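TqaA (Penicillium aethiopicum, PDB 5EGF) is a fungal nonribosomal peptide synthetase whose C-terminal condensation-like domain, the part described here, probably closes the carrier-bound peptide into a ring. Local coordinates at residues S46-L51 with I110-A115; Y70-K75 with V170-Q175; Y213-S218 with H363-L368; K270-P275 with A468-F473. The protein carries 2 engineered substitutions. All coordinates share one frame; numbering follows the deposited sequence. Where two conformers were deposited one is given.

Contact 1: residues S46-L51 with I110-A115. With EDO (1,2-ethanediol), chain Z.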
# COMPACT_ATOMS: atom_id res chain seq x y z
N SER C 46 -49.82 15.33 -9.80
CA SER C 46 -49.61 16.11 -8.59
C SER C 46 -49.74 17.60 -8.86
O SER C 46 -49.44 18.08 -9.95
CB SER C 46 -48.23 15.82 -7.96
OG SER C 46 -47.17 16.36 -8.73
N THR C 47 -50.18 18.33 -7.85
CA THR C 47 -50.19 19.77 -7.97
C THR C 47 -49.15 20.41 -7.06
O THR C 47 -48.76 19.82 -6.05
CB THR C 47 -51.56 20.35 -7.65
OG1 THR C 47 -52.05 19.78 -6.43
CG2 THR C 47 -52.51 20.03 -8.77
N LEU C 48 -48.71 21.60 -7.46
CA LEU C 48 -47.86 22.45 -6.65
C LEU C 48 -48.72 23.30 -5.72
O LEU C 48 -49.57 24.09 -6.15
CB LEU C 48 -47.00 23.33 -7.55
CG LEU C 48 -45.96 24.20 -6.82
CD1 LEU C 48 -45.11 23.35 -5.87
CD2 LEU C 48 -45.10 24.95 -7.85
N GLU C 49 -48.49 23.13 -4.42
CA GLU C 49 -49.33 23.73 -3.40
C GLU C 49 -48.64 24.86 -2.61
O GLU C 49 -49.31 25.78 -2.11
CB GLU C 49 -49.81 22.66 -2.44
CG GLU C 49 -50.21 23.22 -1.11
CD GLU C 49 -50.72 22.16 -0.17
OE1 GLU C 49 -50.43 22.24 1.04
OE2 GLU C 49 -51.42 21.24 -0.66
N ASP C 50 -47.33 24.76 -2.45
CA ASP C 50 -46.52 25.85 -1.91
C ASP C 50 -45.13 25.75 -2.50
O ASP C 50 -44.77 24.74 -3.11
CB ASP C 50 -46.47 25.83 -0.39
CG ASP C 50 -46.45 27.21 0.21
OD1 ASP C 50 -45.91 28.14 -0.44
OD2 ASP C 50 -46.98 27.37 1.33
N LEU C 51 -44.35 26.82 -2.34
CA LEU C 51 -42.97 26.81 -2.81
C LEU C 51 -42.16 27.82 -2.00
O LEU C 51 -42.36 29.05 -2.15
CB LEU C 51 -42.86 27.11 -4.31
CG LEU C 51 -41.44 26.94 -4.87
CD1 LEU C 51 -41.47 26.71 -6.36
CD2 LEU C 51 -40.59 28.14 -4.54
N ILE C 110 -34.84 24.95 -2.47
CA ILE C 110 -36.22 25.29 -2.16
C ILE C 110 -37.07 24.05 -1.95
O ILE C 110 -36.73 22.96 -2.41
CB ILE C 110 -36.84 26.11 -3.30
CG1 ILE C 110 -36.61 25.39 -4.63
CG2 ILE C 110 -36.24 27.51 -3.35
CD1 ILE C 110 -37.25 26.07 -5.82
N GLN C 111 -38.18 24.24 -1.24
CA GLN C 111 -39.12 23.18 -0.95
C GLN C 111 -40.31 23.31 -1.89
O GLN C 111 -41.00 24.34 -1.88
CB GLN C 111 -39.63 23.32 0.48
CG GLN C 111 -38.69 22.81 1.54
CD GLN C 111 -39.03 23.31 2.94
OE1 GLN C 111 -39.50 22.54 3.78
NE2 GLN C 111 -38.77 24.59 3.21
N LEU C 112 -40.56 22.29 -2.70
CA LEU C 112 -41.81 22.24 -3.44
C LEU C 112 -42.80 21.39 -2.66
O LEU C 112 -42.59 20.19 -2.48
CB LEU C 112 -41.62 21.68 -4.85
CG LEU C 112 -41.03 22.62 -5.90
CD1 LEU C 112 -39.58 22.97 -5.59
CD2 LEU C 112 -41.15 21.95 -7.25
N VAL C 113 -43.84 22.01 -2.13
CA VAL C 113 -44.86 21.25 -1.42
C VAL C 113 -45.87 20.72 -2.43
O VAL C 113 -46.42 21.49 -3.23
CB VAL C 113 -45.57 22.10 -0.38
CG1 VAL C 113 -46.28 21.21 0.63
CG2 VAL C 113 -44.56 22.99 0.31
N LEU C 114 -46.11 19.42 -2.41
CA LEU C 114 -46.98 18.79 -3.39
C LEU C 114 -48.38 18.48 -2.84
O LEU C 114 -48.56 18.27 -1.64
CB LEU C 114 -46.33 17.51 -3.92
CG LEU C 114 -45.67 17.64 -5.28
CD1 LEU C 114 -45.07 19.02 -5.49
CD2 LEU C 114 -44.62 16.54 -5.47
N ALA C 115 -49.36 18.47 -3.73
CA ALA C 115 -50.71 18.04 -3.37
C ALA C 115 -51.19 17.07 -4.45
O ALA C 115 -50.52 16.90 -5.47
CB ALA C 115 -51.65 19.25 -3.25
C1 EDO Z . -42.60 22.11 3.98
O1 EDO Z . -42.03 21.65 2.75
C2 EDO Z . -43.94 21.43 4.23
O2 EDO Z . -44.41 21.72 5.55

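Contact 2: residues Y70-K75 with V170-Q175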
# COMPACT_ATOMS: atom_id res chain seq x y z
N TYR C 70 -36.33 4.10 8.30
CA TYR C 70 -36.85 3.62 9.57
C TYR C 70 -37.64 2.31 9.39
O TYR C 70 -38.67 2.28 8.72
CB TYR C 70 -37.72 4.68 10.21
CG TYR C 70 -36.95 5.89 10.70
CD1 TYR C 70 -36.24 5.85 11.88
CD2 TYR C 70 -36.95 7.08 9.97
CE1 TYR C 70 -35.55 6.95 12.34
CE2 TYR C 70 -36.26 8.19 10.43
CZ TYR C 70 -35.56 8.12 11.61
OH TYR C 70 -34.87 9.22 12.07
N ASN C 71 -37.15 1.24 10.01
CA ASN C 71 -37.65 -0.10 9.72
C ASN C 71 -38.38 -0.74 10.89
O ASN C 71 -37.86 -0.85 12.00
CB ASN C 71 -36.52 -1.01 9.27
CG ASN C 71 -35.57 -0.32 8.33
OD1 ASN C 71 -35.99 0.44 7.45
ND2 ASN C 71 -34.27 -0.55 8.52
N TRP C 72 -39.60 -1.18 10.60
CA TRP C 72 -40.43 -1.85 11.58
C TRP C 72 -40.68 -3.32 11.21
O TRP C 72 -41.30 -3.62 10.17
CB TRP C 72 -41.74 -1.08 11.73
CG TRP C 72 -41.53 0.32 12.24
CD1 TRP C 72 -41.40 1.47 11.49
CD2 TRP C 72 -41.40 0.73 13.61
NE1 TRP C 72 -41.21 2.55 12.32
CE2 TRP C 72 -41.21 2.13 13.62
CE3 TRP C 72 -41.43 0.04 14.83
CZ2 TRP C 72 -41.06 2.85 14.80
CZ3 TRP C 72 -41.27 0.77 16.00
CH2 TRP C 72 -41.09 2.16 15.98
N THR C 73 -40.18 -4.22 12.04
CA THR C 73 -40.44 -5.65 11.88
C THR C 73 -41.75 -5.99 12.58
O THR C 73 -41.87 -5.83 13.80
CB THR C 73 -39.30 -6.52 12.47
OG1 THR C 73 -38.06 -6.21 11.81
CG2 THR C 73 -39.59 -7.99 12.28
N ILE C 74 -42.73 -6.45 11.80
CA ILE C 74 -44.07 -6.77 12.30
C ILE C 74 -44.39 -8.26 12.22
O ILE C 74 -44.50 -8.82 11.13
CB ILE C 74 -45.16 -6.00 11.53
CG1 ILE C 74 -45.05 -4.49 11.79
CG2 ILE C 74 -46.54 -6.52 11.89
CD1 ILE C 74 -45.22 -3.62 10.56
N LYS C 75 -44.53 -8.90 13.38
CA LYS C 75 -44.86 -10.32 13.44
C LYS C 75 -46.19 -10.56 14.15
O LYS C 75 -46.38 -10.11 15.29
CB LYS C 75 -43.77 -11.09 14.18
CG LYS C 75 -42.42 -11.08 13.50
CD LYS C 75 -41.39 -11.84 14.32
CE LYS C 75 -40.02 -11.76 13.68
NZ LYS C 75 -38.98 -11.42 14.70
N VAL C 170 -43.54 -9.26 8.48
CA VAL C 170 -43.28 -8.26 7.46
C VAL C 170 -42.29 -7.22 7.95
O VAL C 170 -42.09 -7.06 9.16
CB VAL C 170 -44.58 -7.58 7.04
CG1 VAL C 170 -44.38 -6.78 5.77
CG2 VAL C 170 -45.67 -8.61 6.84
N VAL C 171 -41.65 -6.52 7.02
CA VAL C 171 -40.90 -5.33 7.38
C VAL C 171 -41.48 -4.12 6.68
O VAL C 171 -41.73 -4.13 5.46
CB VAL C 171 -39.39 -5.46 7.11
CG1 VAL C 171 -38.66 -4.17 7.53
CG2 VAL C 171 -38.83 -6.66 7.87
N LEU C 172 -41.75 -3.09 7.48
CA LEU C 172 -42.21 -1.82 6.94
C LEU C 172 -41.03 -0.86 7.02
O LEU C 172 -40.41 -0.70 8.08
CB LEU C 172 -43.38 -1.29 7.78
CG LEU C 172 -44.21 -0.10 7.30
CD1 LEU C 172 -44.17 1.02 8.33
CD2 LEU C 172 -43.74 0.37 5.95
N THR C 173 -40.67 -0.22 5.91
CA THR C 173 -39.61 0.76 6.01
C THR C 173 -40.07 2.13 5.55
O THR C 173 -40.72 2.28 4.50
CB THR C 173 -38.34 0.37 5.22
OG1 THR C 173 -38.50 0.74 3.85
CG2 THR C 173 -38.04 -1.13 5.35
N ILE C 174 -39.71 3.14 6.33
CA ILE C 174 -40.00 4.51 5.95
C ILE C 174 -38.68 5.21 5.62
O ILE C 174 -37.80 5.32 6.49
CB ILE C 174 -40.73 5.24 7.09
CG1 ILE C 174 -41.98 4.46 7.48
CG2 ILE C 174 -41.05 6.66 6.69
CD1 ILE C 174 -42.50 4.76 8.86
N GLN C 175 -38.51 5.64 4.38
CA GLN C 175 -37.31 6.40 4.04
C GLN C 175 -37.57 7.92 4.11
O GLN C 175 -38.66 8.38 3.80
CB GLN C 175 -36.79 5.99 2.66
CG GLN C 175 -36.22 4.59 2.61
CD GLN C 175 -35.64 4.23 1.26
OE1 GLN C 175 -35.57 5.06 0.35
NE2 GLN C 175 -35.23 2.98 1.12

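Contact 3: residues Y213-S218 with H363-L368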
# COMPACT_ATOMS: atom_id res chain seq x y z
N TYR C 213 -43.28 30.49 7.54
CA TYR C 213 -44.12 31.69 7.43
C TYR C 213 -44.16 32.48 8.74
O TYR C 213 -44.11 33.71 8.74
CB TYR C 213 -45.56 31.36 7.01
CG TYR C 213 -45.69 30.99 5.55
CD1 TYR C 213 -45.33 31.89 4.55
CD2 TYR C 213 -46.18 29.74 5.16
CE1 TYR C 213 -45.43 31.55 3.20
CE2 TYR C 213 -46.30 29.40 3.81
CZ TYR C 213 -45.92 30.31 2.84
OH TYR C 213 -46.01 29.99 1.50
N HIS C 214 -44.26 31.75 9.84
CA HIS C 214 -44.34 32.36 11.16
C HIS C 214 -43.03 33.05 11.55
O HIS C 214 -43.03 34.13 12.14
CB HIS C 214 -44.72 31.30 12.20
CG HIS C 214 -44.91 31.85 13.58
ND1 HIS C 214 -43.86 32.24 14.38
CD2 HIS C 214 -46.04 32.08 14.29
CE1 HIS C 214 -44.33 32.69 15.53
NE2 HIS C 214 -45.65 32.60 15.50
N ARG C 215 -41.90 32.42 11.20
CA ARG C 215 -40.58 32.99 11.48
C ARG C 215 -40.42 34.34 10.81
O ARG C 215 -39.86 35.28 11.38
CB ARG C 215 -39.47 32.09 10.93
CG ARG C 215 -39.02 30.98 11.84
CD ARG C 215 -38.34 29.93 11.00
NE ARG C 215 -36.89 30.01 11.00
CZ ARG C 215 -36.13 30.02 9.91
NH1 ARG C 215 -36.68 30.00 8.70
NH2 ARG C 215 -34.81 30.06 10.03
N VAL C 216 -40.89 34.42 9.57
CA VAL C 216 -40.78 35.64 8.80
C VAL C 216 -41.78 36.69 9.30
O VAL C 216 -41.47 37.89 9.31
CB VAL C 216 -40.98 35.36 7.30
CG1 VAL C 216 -41.61 36.55 6.61
CG2 VAL C 216 -39.64 35.01 6.66
N SER C 217 -42.95 36.24 9.74
CA SER C 217 -43.98 37.16 10.23
C SER C 217 -43.43 37.97 11.38
O SER C 217 -43.75 39.16 11.52
CB SER C 217 -45.24 36.40 10.67
OG SER C 217 -45.15 36.02 12.03
N SER C 218 -42.59 37.34 12.20
CA SER C 218 -42.05 37.96 13.41
C SER C 218 -40.74 38.72 13.15
O SER C 218 -40.19 39.35 14.05
CB SER C 218 -41.83 36.92 14.50
OG SER C 218 -40.78 36.04 14.15
N HIS C 363 -34.37 34.00 20.32
CA HIS C 363 -33.67 34.46 19.12
C HIS C 363 -32.96 33.32 18.38
O HIS C 363 -32.31 33.55 17.36
CB HIS C 363 -32.69 35.58 19.48
CG HIS C 363 -33.23 36.57 20.48
ND1 HIS C 363 -34.18 37.51 20.15
CD2 HIS C 363 -32.95 36.76 21.79
CE1 HIS C 363 -34.47 38.24 21.22
NE2 HIS C 363 -33.73 37.80 22.23
N GLU C 364 -33.13 32.10 18.86
CA GLU C 364 -32.37 30.95 18.34
C GLU C 364 -32.91 30.34 17.04
O GLU C 364 -32.35 29.37 16.52
CB GLU C 364 -32.36 29.85 19.39
CG GLU C 364 -33.71 29.14 19.51
CD GLU C 364 -33.70 28.05 20.58
OE1 GLU C 364 -32.84 28.10 21.48
OE2 GLU C 364 -34.57 27.14 20.52
N HIS C 365 -33.98 30.92 16.52
CA HIS C 365 -34.68 30.34 15.39
C HIS C 365 -34.32 30.97 14.04
O HIS C 365 -34.74 30.49 12.99
CB HIS C 365 -36.18 30.49 15.62
CG HIS C 365 -36.62 31.91 15.75
ND1 HIS C 365 -36.67 32.56 16.97
CD2 HIS C 365 -37.00 32.81 14.82
CE1 HIS C 365 -37.08 33.81 16.77
NE2 HIS C 365 -37.29 33.98 15.48
N VAL C 366 -33.52 32.04 14.05
CA VAL C 366 -33.16 32.70 12.79
C VAL C 366 -31.95 32.05 12.12
O VAL C 366 -31.10 31.45 12.78
CB VAL C 366 -32.90 34.23 12.98
CG1 VAL C 366 -34.04 34.90 13.73
CG2 VAL C 366 -31.57 34.50 13.69
N GLU C 367 -31.89 32.19 10.81
CA GLU C 367 -30.80 31.66 10.00
C GLU C 367 -29.41 32.07 10.50
O GLU C 367 -29.15 33.23 10.80
CB GLU C 367 -30.98 32.14 8.55
CG GLU C 367 -32.30 31.70 7.89
CD GLU C 367 -32.38 30.19 7.71
OE1 GLU C 367 -32.01 29.73 6.61
OE2 GLU C 367 -32.81 29.47 8.64
N LEU C 368 -28.50 31.12 10.56
CA LEU C 368 -27.15 31.44 11.01
C LEU C 368 -26.46 32.48 10.13
O LEU C 368 -25.89 33.46 10.63
CB LEU C 368 -26.31 30.17 11.11
CG LEU C 368 -24.84 30.31 11.51
CD1 LEU C 368 -24.72 30.70 12.98
CD2 LEU C 368 -24.06 29.01 11.21

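Contact 4: residues K270-P275 with A468-F473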
# COMPACT_ATOMS: atom_id res chain seq x y z
N LYS C 270 -17.39 7.00 23.64
CA LYS C 270 -16.86 6.77 24.98
C LYS C 270 -18.01 6.92 25.96
O LYS C 270 -18.57 8.00 26.08
CB LYS C 270 -15.80 7.78 25.33
CG LYS C 270 -15.52 7.84 26.83
CD LYS C 270 -14.23 7.12 27.15
CE LYS C 270 -14.01 6.95 28.65
NZ LYS C 270 -13.88 5.50 29.01
N GLY C 271 -18.37 5.85 26.65
CA GLY C 271 -19.42 5.93 27.65
C GLY C 271 -18.85 6.19 29.03
O GLY C 271 -17.80 5.65 29.41
N ILE C 272 -19.53 7.04 29.79
CA ILE C 272 -19.15 7.28 31.17
C ILE C 272 -20.38 7.08 32.05
O ILE C 272 -21.52 7.09 31.57
CB ILE C 272 -18.61 8.71 31.35
CG1 ILE C 272 -19.68 9.74 30.93
CG2 ILE C 272 -17.35 8.94 30.53
CD1 ILE C 272 -19.36 11.20 31.36
N VAL C 273 -20.15 6.89 33.35
CA VAL C 273 -21.25 6.82 34.30
C VAL C 273 -22.16 8.06 34.20
O VAL C 273 -21.67 9.19 34.11
CB VAL C 273 -20.68 6.68 35.72
CG1 VAL C 273 -21.76 6.83 36.78
CG2 VAL C 273 -19.98 5.35 35.84
N PRO C 274 -23.49 7.86 34.19
CA PRO C 274 -24.40 9.01 34.07
C PRO C 274 -24.15 10.03 35.18
O PRO C 274 -24.27 9.69 36.37
CB PRO C 274 -25.79 8.37 34.20
CG PRO C 274 -25.59 6.97 33.70
CD PRO C 274 -24.21 6.57 34.16
N PRO C 275 -23.77 11.27 34.81
CA PRO C 275 -23.30 12.30 35.75
C PRO C 275 -24.38 12.77 36.72
O PRO C 275 -25.56 12.86 36.34
CB PRO C 275 -22.92 13.46 34.83
CG PRO C 275 -22.67 12.83 33.52
CD PRO C 275 -23.69 11.75 33.42
N ALA C 468 -13.90 12.86 30.43
CA ALA C 468 -13.22 13.15 31.67
C ALA C 468 -13.62 14.49 32.29
O ALA C 468 -13.90 14.58 33.49
CB ALA C 468 -11.72 13.14 31.44
N ILE C 469 -13.62 15.54 31.48
CA ILE C 469 -13.99 16.86 32.01
C ILE C 469 -15.40 16.78 32.59
O ILE C 469 -15.64 17.26 33.70
CB ILE C 469 -13.94 17.96 30.94
CG1 ILE C 469 -12.59 17.94 30.22
CG2 ILE C 469 -14.18 19.35 31.59
CD1 ILE C 469 -12.47 18.96 29.14
N ILE C 470 -16.31 16.18 31.85
CA ILE C 470 -17.70 16.06 32.30
C ILE C 470 -17.79 15.37 33.66
O ILE C 470 -18.16 15.99 34.66
CB ILE C 470 -18.55 15.34 31.25
CG1 ILE C 470 -18.79 16.25 30.06
CG2 ILE C 470 -19.89 14.86 31.83
CD1 ILE C 470 -19.54 15.54 28.93
N THR C 471 -17.45 14.08 33.69
CA THR C 471 -17.36 13.35 34.95
C THR C 471 -16.64 14.16 36.06
O THR C 471 -17.10 14.19 37.20
CB THR C 471 -16.69 11.97 34.77
OG1 THR C 471 -17.68 11.02 34.34
CG2 THR C 471 -16.14 11.48 36.08
N LYS C 472 -15.55 14.83 35.73
CA LYS C 472 -14.84 15.59 36.76
C LYS C 472 -15.66 16.75 37.34
O LYS C 472 -15.59 17.03 38.55
CB LYS C 472 -13.46 16.06 36.28
CG LYS C 472 -12.54 16.35 37.46
CD LYS C 472 -11.14 16.82 37.06
CE LYS C 472 -10.33 17.29 38.30
NZ LYS C 472 -8.88 17.54 38.02
N PHE C 473 -16.46 17.40 36.48
CA PHE C 473 -17.43 18.45 36.85
C PHE C 473 -18.54 17.93 37.78
O PHE C 473 -18.87 18.56 38.79
CB PHE C 473 -18.10 19.02 35.58
CG PHE C 473 -17.28 20.05 34.83
CD1 PHE C 473 -15.97 20.35 35.18
CD2 PHE C 473 -17.86 20.75 33.78
CE1 PHE C 473 -15.24 21.32 34.47
CE2 PHE C 473 -17.15 21.72 33.07
CZ PHE C 473 -15.84 22.01 33.42

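Contact 1: residues S46-L51 with I110-A115
Thr47 and Ala115 meet as an antiparallel hydrogen-bonded pair, Thr47 N giving to Ala115 O and Ala115 N to Thr47 O, each over 2.8 Å. Thr47 OG1 passes 3.2 Å from Ala115 CB and finds its hydrogen-bond partner outside the pair, in Asn116. Two residues on, the register slips: Val113 O accepts from Glu49 N at 2.9 Å and, weakly, from Asp50 N at 3.5 Å, while Val113 N gives to Asp50 O. This is a classic beta bulge, in which Glu49 and Asp50 together face Val113. It lies in an outer strand of a small antiparallel sheet of the condensation-type fold, where strand 110-115 runs between 47-53 and 100-103. Beside the bulge, Asp50 OD1 accepts from Leu51 N at 2.8 Å and from the backbone N of Phe21, and is also hydrogen-bonded to the hydroxyl of Tyr213. On the face of Leu48, Leu112 and Leu114 the contact is apolar; CG of Leu48 stands anti to its own N (chi1 -175°), which carries CD1 in to 4.0 Å from Leu112 CB. Leu51 and Leu112 lie alongside one another and point the same way. Gln111 turns away from the first strand, its OE1 accepting from Gln58 and from O1 of a 1,2-ethanediol, probably from the crystallisation liquor, at 2.9 Å. A leucine here would probably leave the Gln58 amide without this acceptor and take away one anchor of the diol. Ser46 OG, near the Leu114 side chain, is bonded to the carbonyl of Pro43.

Contact 2: residues Y70-K75 with V170-Q175
Trp72 stands its indole up from the sheet and sets CD1 4.2 Å from Leu172 CD1, a little farther from Ile174 CD1. The two strands, 67-75 and 169-177, are antiparallel neighbours inside a five-stranded mixed sheet of the chloramphenicol-acetyltransferase-like fold that condensation domains share. Six backbone hydrogen bonds join them without a break in register: Tyr70 pairs with Ile174, Trp72 with Leu172 and Ile74 with Val170, each pair giving and accepting once. The straightest runs from Trp72 N to Leu172 O, 2.7 Å long at 174°. Between these pairs the backbones come closer, Asn71 CA standing 4.3 Å from Thr173 CA, and CA-H groups also lean on carbonyls, as Thr173 CA does on Tyr70 O.

One face carries Tyr70, Trp72, Ile74, Val170, Leu172 and Ile174. There Ile74 lies beside Leu172, its CD1 4.1 Å from Leu172 CB, and the rings of Tyr70 and Trp72 each meet Phe190 edge-to-face. The Tyr70 side chain is about 7 Å from Gly183, which binds phosphopantetheine in another structure of this protein; none is bound here. The other face, covered by helix 132-144 through Met133 and Cys136, holds Asn71 alongside Thr173. With CG anti to the carbonyl carbon (chi1 -42°), Asn71 brings OD1 to 3.2 Å from Thr173 CB; that oxygen is hydrogen-bonded to Ser69. Back on the aromatic face, the Trp72 NE1 is buried without a hydrogen-bond partner, and the nearest atom across the strands is Ile174 CD1 at 4.3 Å.

Contact 3: residues Y213-S218 with H363-L368
The last turn of helix 208-217 faces the type I turn His363-Val366, the backbones drawing nearest where Arg215 CA lies 7.5 Å from Val366 CA. Arg215 carries the contact. Its chain bends at chi3 (99°) and brings one edge of the guanidinium to the His365 carbonyl: NE and NH2 each stand 3.0 Å from His365 O, two donors gripping a single acceptor that lies almost in the guanidinium plane. This side-on hold fixes the rotation of the group. NH2 also forms a salt bridge with Glu367 OE2, modelled unusually short at 2.5 Å, on the anti side of that oxygen but well out of the carboxylate plane, which is turned 83° from the guanidinium. Glu367 occupies the N-cap position of helix 368-375, and its other oxygen, OE1, accepts from the backbone of Gln56. The contact thus joins a helix that Tyr213 ties to Asp50 with a loop of the C-terminal half of this condensation-type domain, His365 lying about 8 Å, side chain to side chain, from Asn311, which binds phosphopantetheine in another structure but not here. A leucine in place of Arg215 would remove both donors to His365 O and would probably leave the Glu367 carboxylate without its positive mate on this side. Ser218 OG turns back to give a hydrogen bond to Arg215 O.

Contact 4: residues K270-P275 with A468-F473
Ile272 and Pro275 approach the same methyl group of Ile470, and this apolar meeting is the heart of the contact. Ile470 CG2 has Ile272 CD1 at 3.7 Å and Pro275 CG at 3.8 Å, so the methyl is touched by the end of one side chain and by CG of the proline ring. Ile272 crosses Ile470 at about a right angle, while the proline meets it aslant. The reach of Ile272 comes from its torsions: CG1 lies between the backbone N and the carbonyl carbon (chi1 59°), and the chain beyond is extended (chi2 168°), sending CD1 out to the helix.

Mixed contact of carbon with oxygen is the second kind. The same CD1 lies 3.4 Å from Thr471 OG1, and Ile272 CB is also near that hydroxyl; the two side chains run antiparallel alongside each other. No hydrogen bond joins the segments. The helix keeps its own backbone bonds, Lys472 N giving to Ala468 O at 2.8 Å and Phe473 N to Ile469 O.

In the fold, Ile272 ends the outermost strand 265-272 of a six-stranded mixed sheet, pairing through its backbone with Leu443, and the chain continues through Pro274 and Pro275, the latter touching Ser474 of helix 456-475 as well. Ile470 looks past this contact to Leu286 and Ala290 of helix 283-299, while Phe473 on another side of the helix packs against Leu293 of that helix and Val346 and Leu349 of helix 346-358.

From the N terminus, contact 1 closes first, bringing 110-115 back onto 46-51 in the small antiparallel sheet. Before it closes, the chain has laid down 70-75, which contact 2 pairs with 170-175 in the five-stranded sheet, so these two loops cross. Both are shut before residue 213. Contacts 3 and 4 then cross in the same way: the chain passes 213-218 and 270-275 before returning at 363-368 and 468-473. Contact 4 binds the outer strand of the six-stranded sheet to the last long helix. Contact 3 joins helix 208-217 to the loop before helix 368-375 and touches contact 1 through Tyr213 and Asp50, linking the two pairs; contacts 1 and 4 lie 47 Å apart, centre to centre.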